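Local coordinates for acetolactate synthase isozyme 1 large subunit (Escherichia coli, PDB 6LPI), which belongs to the thiamine diphosphate-dependent enzyme family and carries thiamine diphosphate, a magnesium ion and flavin-adenine dinucleotide, at residues Ala57-Gly62 against Asn450-Ala455. Sequence-based numbering, arbitrary orientation.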
ATOM      1  N   ALA B  57       1.012  -4.359  21.303  1.00 66.14           N
ATOM      2  CA  ALA B  57       1.408  -3.027  20.906  1.00 54.66           C
ATOM      3  C   ALA B  57       1.132  -2.046  22.043  1.00 53.38           C
ATOM      4  O   ALA B  57       0.534  -2.373  23.078  1.00 40.35           O
ATOM      5  CB  ALA B  57       0.643  -2.602  19.652  1.00 49.68           C
ATOM      6  N   ARG B  58       1.591  -0.823  21.851  1.00 44.59           N
ATOM      7  CA  ARG B  58       1.294   0.238  22.791  1.00 46.90           C
ATOM      8  C   ARG B  58       0.263   1.212  22.255  1.00 45.81           C
ATOM      9  O   ARG B  58      -0.169   2.104  22.984  1.00 52.84           O
ATOM     10  CB  ARG B  58       2.578   0.977  23.168  1.00 45.18           C
ATOM     11  CG  ARG B  58       3.151   0.511  24.480  1.00 51.56           C
ATOM     12  CD  ARG B  58       4.009  -0.704  24.308  1.00 49.13           C
ATOM     13  NE  ARG B  58       4.575  -1.060  25.590  1.00 62.75           N
ATOM     14  CZ  ARG B  58       4.952  -2.287  25.912  1.00 74.84           C
ATOM     15  NH1 ARG B  58       4.825  -3.277  25.029  1.00 77.00           N
ATOM     16  NH2 ARG B  58       5.466  -2.514  27.112  1.00 75.95           N
ATOM     17  N   HIS B  59      -0.165   1.047  21.016  1.00 47.26           N
ATOM     18  CA  HIS B  59      -1.171   1.926  20.449  1.00 51.07           C
ATOM     19  C   HIS B  59      -1.710   1.163  19.257  1.00 55.11           C
ATOM     20  O   HIS B  59      -0.935   0.523  18.534  1.00 58.35           O
ATOM     21  CB  HIS B  59      -0.561   3.273  20.001  1.00 46.49           C
ATOM     22  CG  HIS B  59      -1.562   4.277  19.513  1.00 50.30           C
ATOM     23  ND1 HIS B  59      -2.238   4.150  18.317  1.00 51.64           N
ATOM     24  CD2 HIS B  59      -1.971   5.453  20.048  1.00 50.41           C
ATOM     25  CE1 HIS B  59      -3.049   5.182  18.155  1.00 47.60           C
ATOM     26  NE2 HIS B  59      -2.905   5.988  19.192  1.00 51.08           N
ATOM     27  N   GLU B  60      -3.035   1.188  19.072  1.00 45.07           N
ATOM     28  CA  GLU B  60      -3.593   0.279  18.083  1.00 46.61           C
ATOM     29  C   GLU B  60      -3.115   0.650  16.686  1.00 45.16           C
ATOM     30  O   GLU B  60      -2.947  -0.237  15.840  1.00 43.67           O
ATOM     31  CB  GLU B  60      -5.121   0.243  18.177  1.00 51.46           C
ATOM     32  CG  GLU B  60      -5.661  -0.399  19.476  1.00 55.99           C
ATOM     33  CD  GLU B  60      -5.853   0.611  20.611  1.00 56.59           C
ATOM     34  OE1 GLU B  60      -5.298   1.735  20.497  1.00 62.55           O
ATOM     35  OE2 GLU B  60      -6.561   0.295  21.601  1.00 47.10           O
ATOM     36  N   GLN B  61      -2.788   1.929  16.452  1.00 37.72           N
ATOM     37  CA  GLN B  61      -2.138   2.281  15.195  1.00 39.81           C
ATOM     38  C   GLN B  61      -0.837   1.501  15.039  1.00 49.36           C
ATOM     39  O   GLN B  61      -0.539   0.959  13.961  1.00 48.34           O
ATOM     40  CB  GLN B  61      -1.839   3.771  15.148  1.00 46.57           C
ATOM     41  CG  GLN B  61      -1.676   4.258  13.732  1.00 59.95           C
ATOM     42  CD  GLN B  61      -1.031   5.607  13.625  1.00 61.07           C
ATOM     43  OE1 GLN B  61       0.156   5.708  13.292  1.00 62.08           O
ATOM     44  NE2 GLN B  61      -1.796   6.656  13.909  1.00 58.48           N
ATOM     45  N   GLY B  62      -0.078   1.390  16.137  1.00 50.73           N
ATOM     46  CA  GLY B  62       1.116   0.567  16.134  1.00 48.20           C
ATOM     47  C   GLY B  62       0.836  -0.895  15.841  1.00 53.18           C
ATOM     48  O   GLY B  62       1.546  -1.513  15.046  1.00 55.75           O
ATOM     49  N   ASN B 450       4.634   7.308  16.529  1.00 54.61           N
ATOM     50  CA  ASN B 450       4.532   5.987  17.131  1.00 57.97           C
ATOM     51  C   ASN B 450       5.752   5.681  17.997  1.00 55.49           C
ATOM     52  O   ASN B 450       6.295   4.578  17.969  1.00 48.05           O
ATOM     53  CB  ASN B 450       4.310   4.917  16.062  1.00 56.61           C
ATOM     54  CG  ASN B 450       2.862   4.855  15.611  1.00 56.42           C
ATOM     55  OD1 ASN B 450       1.945   4.946  16.426  1.00 58.88           O
ATOM     56  ND2 ASN B 450       2.649   4.677  14.320  1.00 56.82           N
ATOM     57  N   ILE B 451       6.207   6.696  18.746  1.00 57.33           N
ATOM     58  CA  ILE B 451       7.371   6.579  19.625  1.00 51.06           C
ATOM     59  C   ILE B 451       7.150   5.490  20.666  1.00 48.15           C
ATOM     60  O   ILE B 451       8.101   4.827  21.105  1.00 50.70           O
ATOM     61  CB  ILE B 451       7.662   7.941  20.294  1.00 50.74           C
ATOM     62  CG1 ILE B 451       9.054   7.960  20.905  1.00 50.45           C
ATOM     63  CG2 ILE B 451       6.649   8.247  21.391  1.00 52.58           C
ATOM     64  CD1 ILE B 451      10.142   7.690  19.903  1.00 52.83           C
ATOM     65  N   GLN B 452       5.898   5.281  21.071  1.00 43.91           N
ATOM     66  CA  GLN B 452       5.617   4.317  22.124  1.00 51.04           C
ATOM     67  C   GLN B 452       5.998   2.910  21.691  1.00 53.85           C
ATOM     68  O   GLN B 452       6.315   2.059  22.531  1.00 63.07           O
ATOM     69  CB  GLN B 452       4.143   4.409  22.530  1.00 56.60           C
ATOM     70  CG  GLN B 452       3.164   3.837  21.520  1.00 55.98           C
ATOM     71  CD  GLN B 452       2.952   4.732  20.327  1.00 55.12           C
ATOM     72  OE1 GLN B 452       2.942   5.966  20.437  1.00 62.62           O
ATOM     73  NE2 GLN B 452       2.836   4.113  19.152  1.00 49.33           N
ATOM     74  N   GLU B 453       6.007   2.650  20.387  1.00 48.30           N
ATOM     75  CA  GLU B 453       6.349   1.304  19.970  1.00 43.59           C
ATOM     76  C   GLU B 453       7.813   0.998  20.200  1.00 69.26           C
ATOM     77  O   GLU B 453       8.205  -0.171  20.082  1.00 70.80           O
ATOM     78  CB  GLU B 453       5.958   1.082  18.516  1.00 41.82           C
ATOM     79  CG  GLU B 453       4.440   1.313  18.264  1.00 46.49           C
ATOM     80  CD  GLU B 453       3.540   0.537  19.215  1.00 42.86           C
ATOM     81  OE1 GLU B 453       3.886  -0.609  19.556  1.00 43.28           O
ATOM     82  OE2 GLU B 453       2.510   1.086  19.663  1.00 44.12           O
ATOM     83  N   MET B 454       8.620   2.006  20.560  1.00 63.41           N
ATOM     84  CA  MET B 454       9.967   1.718  21.039  1.00 62.10           C
ATOM     85  C   MET B 454       9.941   0.659  22.122  1.00 65.16           C
ATOM     86  O   MET B 454      10.738  -0.287  22.090  1.00 68.24           O
ATOM     87  CB  MET B 454      10.639   2.987  21.555  1.00 57.57           C
ATOM     88  CG  MET B 454      11.464   3.678  20.501  1.00 63.45           C
ATOM     89  SD  MET B 454      12.375   5.108  21.115  1.00 66.35           S
ATOM     90  CE  MET B 454      13.006   5.776  19.578  1.00 57.54           C
ATOM     91  N   ALA B 455       8.991   0.770  23.058  1.00 63.78           N
ATOM     92  CA  ALA B 455       8.851  -0.252  24.093  1.00 61.08           C
ATOM     93  C   ALA B 455       8.650  -1.622  23.466  1.00 66.18           C
ATOM     94  O   ALA B 455       9.355  -2.590  23.802  1.00 69.20           O
ATOM     95  CB  ALA B 455       7.689   0.096  25.024  1.00 55.54           C
TER
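The buried carboxylate of E453 comes up to the backbone N of R58, just before helix 60-74, and R58 N donates to it. The main bond runs from R58 N to the syn lone pair of E453 OE2 (3.0 Å), with a weak second one to E453 OE1. Q452 reinforces the grip: its NE2 meets the anti side of E453 OE2 at 3.1 Å and also donates to N450 OD1, so this amide bridges N450 and E453 within its own segment and helps hold the carboxylate. E453 OE1 also has a hydrogen bond with T456 OG1.

A second polar link joins N450 ND2 to Q61 OE1 (2.9 Å), the donor standing above the carbonyl plane and the two amides turned 79° apart. Q61 CG is anti to its backbone N (chi1 -158°), and the chain runs on extended toward N450. N450 ND2 also donates to G420 O. On the facing segment, H59 caps the helix, its ND1 accepting from Q61 N close to the ring plane.

Carbon contacts lie beside these bonds, R58 CB against Q452 CG at 3.4 Å. Separately, A455 CB sits over one guanidinium face, toward its rim; R58 NH2 forms a salt bridge with E459.

The contact joins the N-terminal and C-terminal thiamine diphosphate-binding domains: the turn between strand 53-56 and helix 60-74, carrying E60 of the cofactor pocket, meets the type I turn N450 to E453 and helix 453-459, with helices 86-101 and 422-432 alongside.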